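Local coordinates for protein R.Pab1 family restriction endonuclease (Campylobacter coli, PDB 7CFA) that probably acts as a restriction DNA glycosylase that excises a base from its recognition sequence and so leads to cleavage of the DNA, at residues L79-I92 / I203-L215. The protein carries 2 engineered substitutions. Residues are numbered along the deposited sequence; the frame is centred on the assembly and turned at random.
Sequences LSDIIFQFFKHNII and ISRNNINIFLEML
Ile208 lays its CD1 over one face of the Phe86 ring, a CH-pi contact 3.9 Å from the ring centroid and 24° off the normal. Its CG1 stands anti to the backbone N (chi1 -177°), which sends the CD1 branch across to the ring. At the ring edge, near its plane, Phe86 CZ meets the carbonyl O of Ile203 at 3.2 Å. Phe86 CE2 touches Ile203 CG2, and CE1 comes obliquely to Ser204 CA. Phe6 adds an edge-to-face ring contact to Phe86.

The other side-chain contacts across the helices are apolar. Ile82 and Ile203 cross at about a right angle, with their CD1 atoms 3.7 Å apart. Leu79 CD1 lies at the edge of the Phe211 ring, while Ile82 CG2 sits over a face. Ile83 sends CD1 to Leu215 CD2 (3.7 Å) and CG2 to Leu212 CD2. Ile92 CD1 fits between Ile208 CG1 (3.7 Å) and Leu212 CD2.

This is a buried helix-helix crossing. Helices 79-88 and 208-215 run at 129° to each other, their axes 9.9 Å apart. Helix 223-237 packs beside both, and Met214 and Phe211 reach Phe172 of the antiparallel sheet.

No hydrogen bond spans the two segments. A Schellman motif with Asn90 at C-prime ends helix 79-88, and Ile91 N bonds to Phe86 O. This turn brings Ile91 CG2 to Arg205 CB. In the other segment, Ser204 N donates to Asn207 OD1 (2.8 Å) in a nearly straight bond. Asn207 ND2 bonds to Glu202 O.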
# COMPACT_ATOMS: atom_id res chain seq x y z
N LEU A 79 8.01 -17.16 -14.07
CA LEU A 79 8.40 -16.59 -15.35
C LEU A 79 9.62 -17.29 -15.93
O LEU A 79 9.63 -17.69 -17.10
CB LEU A 79 8.67 -15.09 -15.20
CG LEU A 79 9.19 -14.38 -16.45
CD1 LEU A 79 8.20 -14.50 -17.60
CD2 LEU A 79 9.50 -12.92 -16.16
N SER A 80 10.67 -17.46 -15.12
CA SER A 80 11.89 -18.08 -15.64
C SER A 80 11.70 -19.57 -15.89
O SER A 80 12.33 -20.13 -16.79
CB SER A 80 13.05 -17.85 -14.68
OG SER A 80 12.85 -18.54 -13.45
N ASP A 81 10.85 -20.23 -15.09
CA ASP A 81 10.55 -21.63 -15.36
C ASP A 81 9.75 -21.80 -16.65
O ASP A 81 9.93 -22.79 -17.36
CB ASP A 81 9.79 -22.25 -14.18
CG ASP A 81 9.49 -23.71 -14.39
OD1 ASP A 81 10.44 -24.49 -14.61
OD2 ASP A 81 8.30 -24.10 -14.33
N ILE A 82 8.87 -20.84 -16.96
CA ILE A 82 8.15 -20.88 -18.22
C ILE A 82 9.12 -20.73 -19.39
O ILE A 82 9.06 -21.49 -20.37
CB ILE A 82 7.06 -19.79 -18.25
CG1 ILE A 82 5.95 -20.11 -17.25
CG2 ILE A 82 6.49 -19.63 -19.66
CD1 ILE A 82 5.07 -18.92 -16.91
N ILE A 83 10.03 -19.77 -19.29
CA ILE A 83 11.01 -19.55 -20.36
C ILE A 83 11.94 -20.75 -20.48
O ILE A 83 12.34 -21.11 -21.59
CB ILE A 83 11.77 -18.24 -20.11
CG1 ILE A 83 10.80 -17.05 -20.20
CG2 ILE A 83 12.92 -18.07 -21.09
CD1 ILE A 83 11.44 -15.71 -19.93
N PHE A 84 12.29 -21.38 -19.36
CA PHE A 84 13.17 -22.54 -19.40
C PHE A 84 12.53 -23.69 -20.16
O PHE A 84 13.18 -24.35 -20.99
CB PHE A 84 13.54 -22.97 -17.98
CG PHE A 84 14.32 -24.25 -17.92
CD1 PHE A 84 15.70 -24.25 -18.11
CD2 PHE A 84 13.69 -25.46 -17.67
CE1 PHE A 84 16.42 -25.43 -18.05
CE2 PHE A 84 14.41 -26.64 -17.62
CZ PHE A 84 15.77 -26.63 -17.80
N GLN A 85 11.25 -23.97 -19.90
CA GLN A 85 10.59 -25.10 -20.53
C GLN A 85 10.41 -24.87 -22.03
O GLN A 85 10.57 -25.81 -22.83
CB GLN A 85 9.24 -25.37 -19.87
CG GLN A 85 9.34 -25.83 -18.42
CD GLN A 85 8.00 -26.23 -17.84
OE1 GLN A 85 7.23 -26.95 -18.48
NE2 GLN A 85 7.71 -25.77 -16.63
N PHE A 86 10.09 -23.64 -22.44
CA PHE A 86 9.93 -23.37 -23.86
C PHE A 86 11.27 -23.33 -24.58
O PHE A 86 11.34 -23.60 -25.78
CB PHE A 86 9.16 -22.06 -24.06
CG PHE A 86 7.68 -22.23 -23.99
CD1 PHE A 86 6.94 -22.43 -25.14
CD2 PHE A 86 7.03 -22.21 -22.77
CE1 PHE A 86 5.57 -22.60 -25.08
CE2 PHE A 86 5.66 -22.38 -22.70
CZ PHE A 86 4.93 -22.57 -23.85
N PHE A 87 12.35 -22.99 -23.87
CA PHE A 87 13.68 -23.15 -24.44
C PHE A 87 14.09 -24.61 -24.46
O PHE A 87 14.80 -25.04 -25.38
CB PHE A 87 14.70 -22.33 -23.65
CG PHE A 87 16.08 -22.37 -24.24
CD1 PHE A 87 16.43 -21.55 -25.29
CD2 PHE A 87 17.04 -23.25 -23.73
CE1 PHE A 87 17.70 -21.59 -25.84
CE2 PHE A 87 18.31 -23.29 -24.27
CZ PHE A 87 18.64 -22.46 -25.32
N LYS A 88 13.66 -25.39 -23.47
CA LYS A 88 13.97 -26.82 -23.44
C LYS A 88 13.31 -27.55 -24.59
O LYS A 88 13.89 -28.48 -25.17
CB LYS A 88 13.53 -27.41 -22.10
CG LYS A 88 13.65 -28.93 -22.01
CD LYS A 88 13.10 -29.45 -20.70
CE LYS A 88 13.16 -30.97 -20.64
NZ LYS A 88 12.58 -31.50 -19.38
N HIS A 89 12.09 -27.14 -24.96
CA HIS A 89 11.35 -27.75 -26.05
C HIS A 89 11.58 -27.06 -27.39
O HIS A 89 10.78 -27.21 -28.31
CB HIS A 89 9.85 -27.78 -25.71
CG HIS A 89 9.51 -28.73 -24.61
ND1 HIS A 89 9.69 -28.43 -23.28
CD2 HIS A 89 9.00 -29.98 -24.64
CE1 HIS A 89 9.30 -29.45 -22.54
NE2 HIS A 89 8.88 -30.41 -23.34
N ASN A 90 12.67 -26.28 -27.50
CA ASN A 90 13.14 -25.73 -28.77
C ASN A 90 12.14 -24.78 -29.42
O ASN A 90 12.05 -24.71 -30.65
CB ASN A 90 13.51 -26.84 -29.75
CG ASN A 90 14.85 -27.48 -29.44
OD1 ASN A 90 15.84 -26.79 -29.18
ND2 ASN A 90 14.89 -28.80 -29.47
N ILE A 91 11.37 -24.05 -28.63
CA ILE A 91 10.48 -23.02 -29.17
C ILE A 91 11.12 -21.64 -29.12
O ILE A 91 11.01 -20.87 -30.08
CB ILE A 91 9.13 -23.04 -28.43
CG1 ILE A 91 8.38 -24.35 -28.70
CG2 ILE A 91 8.27 -21.85 -28.83
CD1 ILE A 91 6.96 -24.37 -28.19
N ILE A 92 11.82 -21.33 -28.04
CA ILE A 92 12.53 -20.07 -27.90
C ILE A 92 13.90 -20.20 -28.54
O ILE A 92 14.67 -21.11 -28.21
CB ILE A 92 12.65 -19.68 -26.41
CG1 ILE A 92 11.27 -19.41 -25.81
CG2 ILE A 92 13.58 -18.48 -26.25
CD1 ILE A 92 11.32 -18.99 -24.36
N ILE A 203 -0.19 -21.03 -22.48
CA ILE A 203 1.07 -20.46 -22.96
C ILE A 203 1.60 -21.38 -24.05
O ILE A 203 1.75 -22.59 -23.84
CB ILE A 203 2.09 -20.32 -21.82
CG1 ILE A 203 1.48 -19.56 -20.64
CG2 ILE A 203 3.35 -19.62 -22.32
CD1 ILE A 203 2.36 -19.54 -19.41
N SER A 204 1.88 -20.81 -25.22
CA SER A 204 2.34 -21.60 -26.35
C SER A 204 3.24 -20.73 -27.22
O SER A 204 3.58 -19.60 -26.85
CB SER A 204 1.16 -22.16 -27.15
OG SER A 204 0.48 -21.13 -27.85
N ARG A 205 3.61 -21.26 -28.39
CA ARG A 205 4.44 -20.52 -29.33
C ARG A 205 3.79 -19.21 -29.78
O ARG A 205 4.50 -18.29 -30.19
CB ARG A 205 4.74 -21.39 -30.55
CG ARG A 205 3.49 -21.86 -31.28
CD ARG A 205 3.83 -22.70 -32.50
NE ARG A 205 2.63 -23.20 -33.16
CZ ARG A 205 2.65 -23.95 -34.26
NH1 ARG A 205 3.81 -24.29 -34.82
NH2 ARG A 205 1.51 -24.37 -34.80
N ASN A 206 2.46 -19.11 -29.70
CA ASN A 206 1.76 -17.92 -30.16
C ASN A 206 1.86 -16.75 -29.19
O ASN A 206 1.56 -15.62 -29.58
CB ASN A 206 0.29 -18.25 -30.41
CG ASN A 206 0.10 -19.29 -31.50
OD1 ASN A 206 0.89 -19.38 -32.44
ND2 ASN A 206 -0.95 -20.09 -31.37
N ASN A 207 2.27 -16.99 -27.94
CA ASN A 207 2.34 -15.90 -26.97
C ASN A 207 3.56 -16.00 -26.06
O ASN A 207 3.61 -15.32 -25.03
CB ASN A 207 1.06 -15.84 -26.12
CG ASN A 207 0.81 -17.12 -25.33
OD1 ASN A 207 1.69 -17.97 -25.20
ND2 ASN A 207 -0.40 -17.25 -24.80
N ILE A 208 4.55 -16.83 -26.41
CA ILE A 208 5.71 -16.99 -25.53
C ILE A 208 6.55 -15.72 -25.49
O ILE A 208 7.17 -15.42 -24.46
CB ILE A 208 6.54 -18.21 -25.97
CG1 ILE A 208 7.71 -18.44 -25.01
CG2 ILE A 208 7.05 -18.05 -27.40
CD1 ILE A 208 7.30 -18.64 -23.56
N ASN A 209 6.57 -14.95 -26.58
CA ASN A 209 7.39 -13.74 -26.60
C ASN A 209 6.90 -12.69 -25.62
O ASN A 209 7.67 -11.78 -25.27
CB ASN A 209 7.43 -13.16 -28.02
CG ASN A 209 8.44 -13.86 -28.90
OD1 ASN A 209 9.62 -13.51 -28.91
ND2 ASN A 209 7.99 -14.87 -29.63
N ILE A 210 5.65 -12.78 -25.17
CA ILE A 210 5.18 -11.92 -24.09
C ILE A 210 6.01 -12.15 -22.83
O ILE A 210 6.42 -11.20 -22.15
CB ILE A 210 3.68 -12.16 -23.83
CG1 ILE A 210 2.86 -11.72 -25.04
CG2 ILE A 210 3.23 -11.43 -22.57
CD1 ILE A 210 1.41 -12.08 -24.95
N PHE A 211 6.28 -13.41 -22.51
CA PHE A 211 7.06 -13.72 -21.32
C PHE A 211 8.53 -13.38 -21.52
O PHE A 211 9.22 -13.03 -20.55
CB PHE A 211 6.87 -15.19 -20.94
CG PHE A 211 5.43 -15.53 -20.63
CD1 PHE A 211 4.56 -15.89 -21.64
CD2 PHE A 211 4.96 -15.46 -19.33
CE1 PHE A 211 3.23 -16.18 -21.36
CE2 PHE A 211 3.64 -15.76 -19.04
CZ PHE A 211 2.78 -16.12 -20.06
N LEU A 212 9.03 -13.44 -22.76
CA LEU A 212 10.40 -13.00 -23.03
C LEU A 212 10.54 -11.50 -22.86
O LEU A 212 11.53 -11.03 -22.29
CB LEU A 212 10.82 -13.42 -24.44
CG LEU A 212 11.17 -14.89 -24.65
CD1 LEU A 212 11.41 -15.18 -26.12
CD2 LEU A 212 12.38 -15.27 -23.81
N GLU A 213 9.57 -10.72 -23.35
CA GLU A 213 9.60 -9.28 -23.14
C GLU A 213 9.45 -8.93 -21.66
O GLU A 213 9.99 -7.91 -21.21
CB GLU A 213 8.51 -8.60 -23.96
CG GLU A 213 8.74 -8.66 -25.46
CD GLU A 213 7.73 -7.86 -26.25
OE1 GLU A 213 6.86 -7.20 -25.63
OE2 GLU A 213 7.79 -7.88 -27.50
N MET A 214 8.74 -9.75 -20.90
CA MET A 214 8.59 -9.49 -19.47
C MET A 214 9.89 -9.76 -18.73
O MET A 214 10.23 -9.05 -17.78
CB MET A 214 7.46 -10.35 -18.90
CG MET A 214 6.92 -9.86 -17.57
SD MET A 214 5.71 -11.01 -16.90
CE MET A 214 4.81 -11.44 -18.39
N LEU A 215 10.64 -10.78 -19.16
CA LEU A 215 11.96 -11.01 -18.58
C LEU A 215 12.87 -9.82 -18.84
O LEU A 215 13.62 -9.40 -17.94
CB LEU A 215 12.57 -12.29 -19.17
CG LEU A 215 13.85 -12.77 -18.49
CD1 LEU A 215 13.55 -13.26 -17.08
CD2 LEU A 215 14.53 -13.86 -19.32